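Local coordinates for protein serpin B3 (Homo sapiens, PDB 4ZK3) that probably inhibits proteases as a member of the serpin family and is linked to psoriasis as Pso p27, a compact structure forming large aggregates, at residues A[241-246]-A[371-376]; A[184-189]-A[232-237]. One frame throughout, in Å; residues are numbered along the deposited sequence.

Contact 1: residues A[241-246]-A[371-376]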
loop_
_atom_site.group_PDB
_atom_site.type_symbol
_atom_site.label_atom_id
_atom_site.label_comp_id
_atom_site.label_asym_id
_atom_site.label_seq_id
_atom_site.Cartn_x
_atom_site.Cartn_y
_atom_site.Cartn_z
ATOM N N LEU A 241 -13.278 -5.574 6.740
ATOM C CA LEU A 241 -12.159 -5.790 5.870
ATOM C C LEU A 241 -12.073 -7.256 5.448
ATOM O O LEU A 241 -12.576 -8.144 6.127
ATOM C CB LEU A 241 -10.887 -5.368 6.584
ATOM C CG LEU A 241 -10.732 -3.859 6.797
ATOM C CD1 LEU A 241 -10.878 -3.524 8.259
ATOM C CD2 LEU A 241 -9.365 -3.383 6.299
ATOM N N SER A 242 -11.483 -7.488 4.285
ATOM C CA SER A 242 -11.233 -8.852 3.815
ATOM C C SER A 242 -9.880 -8.947 3.126
ATOM O O SER A 242 -9.352 -7.976 2.635
ATOM C CB SER A 242 -12.265 -9.243 2.791
ATOM O OG SER A 242 -13.511 -9.438 3.342
ATOM N N MET A 243 -9.364 -10.159 3.030
ATOM C CA MET A 243 -8.176 -10.427 2.243
ATOM C C MET A 243 -8.717 -11.193 1.051
ATOM O O MET A 243 -9.421 -12.180 1.231
ATOM C CB MET A 243 -7.143 -11.290 2.962
ATOM C CG MET A 243 -5.965 -11.683 2.047
ATOM S SD MET A 243 -4.523 -12.454 2.805
ATOM C CE MET A 243 -3.689 -11.101 3.624
ATOM N N ILE A 244 -8.408 -10.710 -0.128
ATOM C CA ILE A 244 -8.825 -11.389 -1.393
ATOM C C ILE A 244 -7.591 -12.051 -1.945
ATOM O O ILE A 244 -6.522 -11.415 -1.964
ATOM C CB ILE A 244 -9.280 -10.367 -2.433
ATOM C CG1 ILE A 244 -10.434 -9.567 -1.888
ATOM C CG2 ILE A 244 -9.608 -11.032 -3.786
ATOM C CD1 ILE A 244 -11.529 -10.376 -1.314
ATOM N N VAL A 245 -7.721 -13.280 -2.423
ATOM C CA VAL A 245 -6.569 -14.017 -2.977
ATOM C C VAL A 245 -6.927 -14.514 -4.391
ATOM O O VAL A 245 -8.043 -14.980 -4.612
ATOM C CB VAL A 245 -6.195 -15.237 -2.096
ATOM C CG1 VAL A 245 -5.077 -16.061 -2.715
ATOM C CG2 VAL A 245 -5.794 -14.831 -0.699
ATOM N N LEU A 246 -5.986 -14.367 -5.309
ATOM C CA LEU A 246 -6.108 -14.836 -6.684
ATOM C C LEU A 246 -5.023 -15.843 -6.962
ATOM O O LEU A 246 -3.813 -15.511 -6.938
ATOM C CB LEU A 246 -6.033 -13.660 -7.641
ATOM C CG LEU A 246 -7.191 -12.663 -7.530
ATOM C CD1 LEU A 246 -6.758 -11.463 -6.728
ATOM C CD2 LEU A 246 -7.721 -12.212 -8.892
ATOM N N PHE A 371 -2.529 -11.240 -3.681
ATOM C CA PHE A 371 -3.431 -11.093 -2.576
ATOM C C PHE A 371 -3.532 -9.614 -2.285
ATOM O O PHE A 371 -2.607 -8.810 -2.618
ATOM C CB PHE A 371 -2.967 -11.938 -1.369
ATOM C CG PHE A 371 -1.635 -11.485 -0.791
ATOM C CD1 PHE A 371 -0.428 -11.893 -1.367
ATOM C CD2 PHE A 371 -1.577 -10.659 0.326
ATOM C CE1 PHE A 371 0.810 -11.467 -0.887
ATOM C CE2 PHE A 371 -0.325 -10.203 0.810
ATOM C CZ PHE A 371 0.868 -10.605 0.179
ATOM N N PHE A 372 -4.620 -9.233 -1.642
ATOM C CA PHE A 372 -4.769 -7.856 -1.184
ATOM C C PHE A 372 -5.734 -7.760 -0.044
ATOM O O PHE A 372 -6.536 -8.681 0.179
ATOM C CB PHE A 372 -5.127 -6.908 -2.331
ATOM C CG PHE A 372 -6.451 -7.162 -2.972
ATOM C CD1 PHE A 372 -7.599 -6.563 -2.482
ATOM C CD2 PHE A 372 -6.539 -7.948 -4.126
ATOM C CE1 PHE A 372 -8.809 -6.767 -3.128
ATOM C CE2 PHE A 372 -7.747 -8.177 -4.768
ATOM C CZ PHE A 372 -8.896 -7.559 -4.286
ATOM N N ILE A 373 -5.596 -6.655 0.702
ATOM C CA ILE A 373 -6.439 -6.366 1.830
ATOM C C ILE A 373 -7.297 -5.165 1.453
ATOM O O ILE A 373 -6.788 -4.092 1.135
ATOM C CB ILE A 373 -5.642 -6.128 3.117
ATOM C CG1 ILE A 373 -4.904 -7.416 3.542
ATOM C CG2 ILE A 373 -6.561 -5.646 4.247
ATOM C CD1 ILE A 373 -3.811 -7.179 4.558
ATOM N N ARG A 374 -8.600 -5.353 1.550
ATOM C CA ARG A 374 -9.604 -4.411 1.139
ATOM C C ARG A 374 -10.478 -3.974 2.305
ATOM O O ARG A 374 -10.937 -4.810 3.088
ATOM C CB ARG A 374 -10.494 -5.088 0.103
ATOM C CG ARG A 374 -11.565 -4.180 -0.520
ATOM C CD ARG A 374 -12.368 -4.974 -1.583
ATOM N NE ARG A 374 -13.214 -6.009 -0.953
ATOM C CZ ARG A 374 -13.734 -7.080 -1.584
ATOM N NH1 ARG A 374 -13.542 -7.297 -2.890
ATOM N NH2 ARG A 374 -14.489 -7.937 -0.893
ATOM N N GLN A 375 -10.779 -2.675 2.350
ATOM C CA GLN A 375 -11.820 -2.124 3.261
ATOM C C GLN A 375 -13.165 -2.234 2.519
ATOM O O GLN A 375 -13.356 -1.682 1.424
ATOM C CB GLN A 375 -11.449 -0.763 3.778
ATOM C CG GLN A 375 -12.534 0.286 3.816
ATOM C CD GLN A 375 -13.054 0.566 5.160
ATOM O OE1 GLN A 375 -12.304 0.843 6.086
ATOM N NE2 GLN A 375 -14.352 0.551 5.278
ATOM N N ASN A 376 -14.073 -3.041 3.053
ATOM C CA ASN A 376 -15.228 -3.444 2.202
ATOM C C ASN A 376 -16.280 -2.326 1.887
ATOM O O ASN A 376 -16.725 -2.199 0.766
ATOM C CB ASN A 376 -15.910 -4.677 2.809
ATOM C CG ASN A 376 -15.030 -5.924 2.767
ATOM O OD1 ASN A 376 -14.299 -6.176 1.819
ATOM N ND2 ASN A 376 -15.155 -6.718 3.753
#

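Contact 2: residues A[184-189]-A[232-237]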
loop_
_atom_site.group_PDB
_atom_site.type_symbol
_atom_site.label_atom_id
_atom_site.label_comp_id
_atom_site.label_asym_id
_atom_site.label_seq_id
_atom_site.Cartn_x
_atom_site.Cartn_y
_atom_site.Cartn_z
ATOM N N GLY A 184 -5.692 -7.639 12.242
ATOM C CA GLY A 184 -7.057 -8.129 12.442
ATOM C C GLY A 184 -7.107 -9.630 12.563
ATOM O O GLY A 184 -6.264 -10.333 11.979
ATOM N N GLN A 185 -8.080 -10.106 13.307
ATOM C CA GLN A 185 -8.410 -11.529 13.392
ATOM C C GLN A 185 -9.227 -12.003 12.176
ATOM O O GLN A 185 -10.134 -11.303 11.760
ATOM C CB GLN A 185 -9.262 -11.778 14.640
ATOM C CG GLN A 185 -8.598 -11.455 15.995
ATOM C CD GLN A 185 -9.594 -11.498 17.163
ATOM O OE1 GLN A 185 -10.551 -12.271 17.169
ATOM N NE2 GLN A 185 -9.390 -10.644 18.123
ATOM N N TRP A 186 -8.929 -13.216 11.667
ATOM C CA TRP A 186 -9.767 -13.879 10.681
ATOM C C TRP A 186 -11.088 -14.038 11.310
ATOM O O TRP A 186 -11.161 -14.248 12.508
ATOM C CB TRP A 186 -9.238 -15.273 10.335
ATOM C CG TRP A 186 -7.961 -15.304 9.646
ATOM C CD1 TRP A 186 -6.839 -15.955 10.079
ATOM C CD2 TRP A 186 -7.572 -14.625 8.427
ATOM N NE1 TRP A 186 -5.794 -15.754 9.216
ATOM C CE2 TRP A 186 -6.211 -14.959 8.181
ATOM C CE3 TRP A 186 -8.229 -13.760 7.529
ATOM C CZ2 TRP A 186 -5.499 -14.459 7.074
ATOM C CZ3 TRP A 186 -7.547 -13.284 6.456
ATOM C CH2 TRP A 186 -6.188 -13.624 6.220
ATOM N N GLU A 187 -12.137 -13.940 10.521
ATOM C CA GLU A 187 -13.438 -14.279 11.004
ATOM C C GLU A 187 -13.524 -15.771 11.452
ATOM O O GLU A 187 -14.107 -16.054 12.518
ATOM C CB GLU A 187 -14.483 -13.981 9.940
ATOM C CG GLU A 187 -15.877 -14.565 10.259
ATOM C CD GLU A 187 -16.890 -14.153 9.225
ATOM O OE1 GLU A 187 -16.798 -14.590 8.083
ATOM O OE2 GLU A 187 -17.732 -13.317 9.546
ATOM N N LYS A 188 -12.996 -16.665 10.605
ATOM C CA LYS A 188 -12.781 -18.077 10.902
ATOM C C LYS A 188 -11.302 -18.395 11.008
ATOM O O LYS A 188 -10.573 -18.541 9.984
ATOM C CB LYS A 188 -13.385 -18.916 9.819
ATOM C CG LYS A 188 -14.910 -18.825 9.798
ATOM C CD LYS A 188 -15.549 -19.389 8.526
ATOM C CE LYS A 188 -16.962 -18.837 8.265
ATOM N NZ LYS A 188 -17.444 -19.098 6.862
ATOM N N LYS A 189 -10.826 -18.473 12.235
ATOM C CA LYS A 189 -9.425 -18.739 12.485
ATOM C C LYS A 189 -8.984 -20.114 11.996
ATOM O O LYS A 189 -9.784 -20.975 11.761
ATOM C CB LYS A 189 -9.122 -18.569 13.938
ATOM C CG LYS A 189 -9.244 -17.132 14.366
ATOM C CD LYS A 189 -8.738 -16.909 15.772
ATOM C CE LYS A 189 -8.906 -15.449 16.150
ATOM N NZ LYS A 189 -7.980 -15.159 17.267
ATOM N N LEU A 232 -10.731 -16.033 -4.041
ATOM C CA LEU A 232 -11.323 -16.256 -2.755
ATOM C C LEU A 232 -11.332 -15.007 -1.878
ATOM O O LEU A 232 -10.338 -14.277 -1.826
ATOM C CB LEU A 232 -10.574 -17.380 -2.020
ATOM C CG LEU A 232 -11.237 -18.003 -0.812
ATOM C CD1 LEU A 232 -12.385 -18.891 -1.253
ATOM C CD2 LEU A 232 -10.262 -18.876 -0.082
ATOM N N GLU A 233 -12.439 -14.789 -1.151
ATOM C CA GLU A 233 -12.508 -13.751 -0.121
ATOM C C GLU A 233 -12.424 -14.414 1.245
ATOM O O GLU A 233 -13.192 -15.297 1.564
ATOM C CB GLU A 233 -13.794 -12.892 -0.221
ATOM C CG GLU A 233 -13.941 -11.867 0.882
ATOM C CD GLU A 233 -15.348 -11.503 1.234
ATOM O OE1 GLU A 233 -16.255 -12.357 1.130
ATOM O OE2 GLU A 233 -15.522 -10.361 1.700
ATOM N N ILE A 234 -11.487 -13.938 2.053
ATOM C CA ILE A 234 -11.280 -14.439 3.396
ATOM C C ILE A 234 -11.577 -13.262 4.317
ATOM O O ILE A 234 -10.740 -12.389 4.457
ATOM C CB ILE A 234 -9.838 -14.950 3.636
ATOM C CG1 ILE A 234 -9.375 -15.863 2.510
ATOM C CG2 ILE A 234 -9.757 -15.678 4.964
ATOM C CD1 ILE A 234 -7.934 -16.338 2.545
ATOM N N PRO A 235 -12.781 -13.227 4.944
ATOM C CA PRO A 235 -13.081 -12.029 5.739
ATOM C C PRO A 235 -12.313 -11.933 7.051
ATOM O O PRO A 235 -12.037 -12.944 7.702
ATOM C CB PRO A 235 -14.564 -12.173 6.051
ATOM C CG PRO A 235 -15.109 -13.118 5.019
ATOM C CD PRO A 235 -13.980 -14.082 4.757
ATOM N N TYR A 236 -12.064 -10.699 7.476
ATOM C CA TYR A 236 -11.690 -10.444 8.844
ATOM C C TYR A 236 -12.923 -10.383 9.708
ATOM O O TYR A 236 -14.007 -10.075 9.259
ATOM C CB TYR A 236 -10.812 -9.188 8.941
ATOM C CG TYR A 236 -9.485 -9.415 8.225
ATOM C CD1 TYR A 236 -8.460 -10.150 8.846
ATOM C CD2 TYR A 236 -9.259 -8.909 6.969
ATOM C CE1 TYR A 236 -7.260 -10.410 8.205
ATOM C CE2 TYR A 236 -8.062 -9.145 6.290
ATOM C CZ TYR A 236 -7.064 -9.906 6.916
ATOM O OH TYR A 236 -5.893 -10.169 6.288
ATOM N N LYS A 237 -12.751 -10.688 10.974
ATOM C CA LYS A 237 -13.866 -10.653 11.916
ATOM C C LYS A 237 -14.480 -9.271 11.980
ATOM O O LYS A 237 -13.760 -8.284 12.178
ATOM C CB LYS A 237 -13.383 -11.084 13.295
ATOM C CG LYS A 237 -14.519 -11.292 14.297
ATOM C CD LYS A 237 -13.973 -11.669 15.668
ATOM C CE LYS A 237 -15.063 -11.581 16.745
ATOM N NZ LYS A 237 -14.979 -12.827 17.528
HETATM O O HOH W 1 -12.188 -15.782 7.669
#

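Contact 1: residues A[241-246]-A[371-376]
Ile244 lies over one face of the Phe372 ring, the two side chains side by side and pointing the same way from a hydrogen-bonded antiparallel pair. Ile244 CB stands 3.6 Å from the Phe372 ring centroid, offset toward the rim, a CH-pi contact; CG1 leans on CE1 and CZ, CG2 on CE2 and CZ. Phe372 CG sits between the backbone N and the carbonyl carbon (chi1 64°), and from there the end of the side chain comes nearer strand 241-246. Leu246 CD1 meets the edge of the same ring, 4.0 Å from Phe372 CE2. Ile244 CD1 sits over one face of the Arg374 guanidinium, off toward its rim, 3.9 Å from Arg374 NH2. That group is held in a polar network: Arg374 NE donates to Asn376 OD1 at 3.0 Å, and Arg374 NH2 makes a second bond to the same oxygen, from above the carbonyl plane, while NH1 reaches Thr270 O. The amide of Asn376 passes the network back across the contact, ND2 donating almost straight (168°) to Ser242 OG at 3.2 Å; ND2 also bonds Lys239 O, and the serine hydroxyl Glu233 OE2. On the face of the sheet that carries Leu241, Met243, Phe371 and Ile373, Met243 bends at its last torsion (chi3 -75°); its CE touches Ile373 CG1 at 3.9 Å, while Met243 SD lies oblique to the Phe371 ring, 5.4 Å from its centroid, in a Met-aromatic contact. Leu241 CD2 rests on Ile373 CG2 at 4.1 Å. Paired N-H...O bonds join Ser242 with Arg374 and Ile244 with Phe372. These strands belong to the buried B sheet of the serpin fold: strand 229-235 flanks 241-246, strand 380-387 flanks 371-375, Phe371 meets Phe287 of strand 276-294 edge-to-face, and Leu241 and Gln375 touch strand 99-110.

Contact 2: residues A[184-189]-A[232-237]
Trp186 and Tyr236 each place CG anti to the carbonyl carbon, beside the backbone N (chi1 -67° and -65°). The two side chains lie side by side and point the same way from the single bridge joining their backbones. Their rings are near parallel (10°) but displaced, the centroids of the Trp186 six-membered ring and the Tyr236 ring 4.7 Å apart, and contact falls mainly on CZ3 and CH2 of Trp186 against CE1, CZ and OH of Tyr236. Tyr236 CE1 lies over a face of the indole, 3.4 Å from Trp186 CZ3. Ile234 comes in obliquely, its CG2 3.5 Å from Trp186 CE3. The bridge consists of two nearly straight bonds, one on each side of the Trp186-Tyr236 pair: Lys237 N to Gln185 O at 2.8 Å and Glu187 N to Pro235 O at 3.0 Å. Pro235 O also takes a bond from a water, at 2.8 Å, which in turn accepts from Lys188 N, so this carbonyl ties down two successive peptides. Trp186 NE1 is satisfied by Thr337 O, and Glu187 by a salt bridge to Lys239. The site, where strand 174-185 ends, is consistent with the breach region of serpins. Backbone and water-mediated bonds thus hold the chain after this strand against residues 235-237, while Trp186, Tyr236 and Ile234 supply apolar packing; the Tyr236 hydroxyl is buried with no hydrogen-bonding partner in the model, so the phenol is held by packing.

How the contacts relate
From the N terminus, the chain leaves strand 174-185, runs through strands 196-201 and 206-224, and returns at strand 229-235, where contact 2 closes an all-beta excursion of 42 residues. A short turn then leads into strand 241-248, which opens contact 1; its loop of 124 residues, with helices and strands, closes only at strand 369-375. The two contacts therefore follow in series, neither enclosing nor crossing the other. They meet where strands 229-235 and 241-248 pair: Met243 O and Ile234 N lie 2.8 Å apart, a probable hydrogen bond. Together they join the end of strand 174-185, in sheet A, through strands 229-235 and 241-248 to strand 369-375 of sheet B.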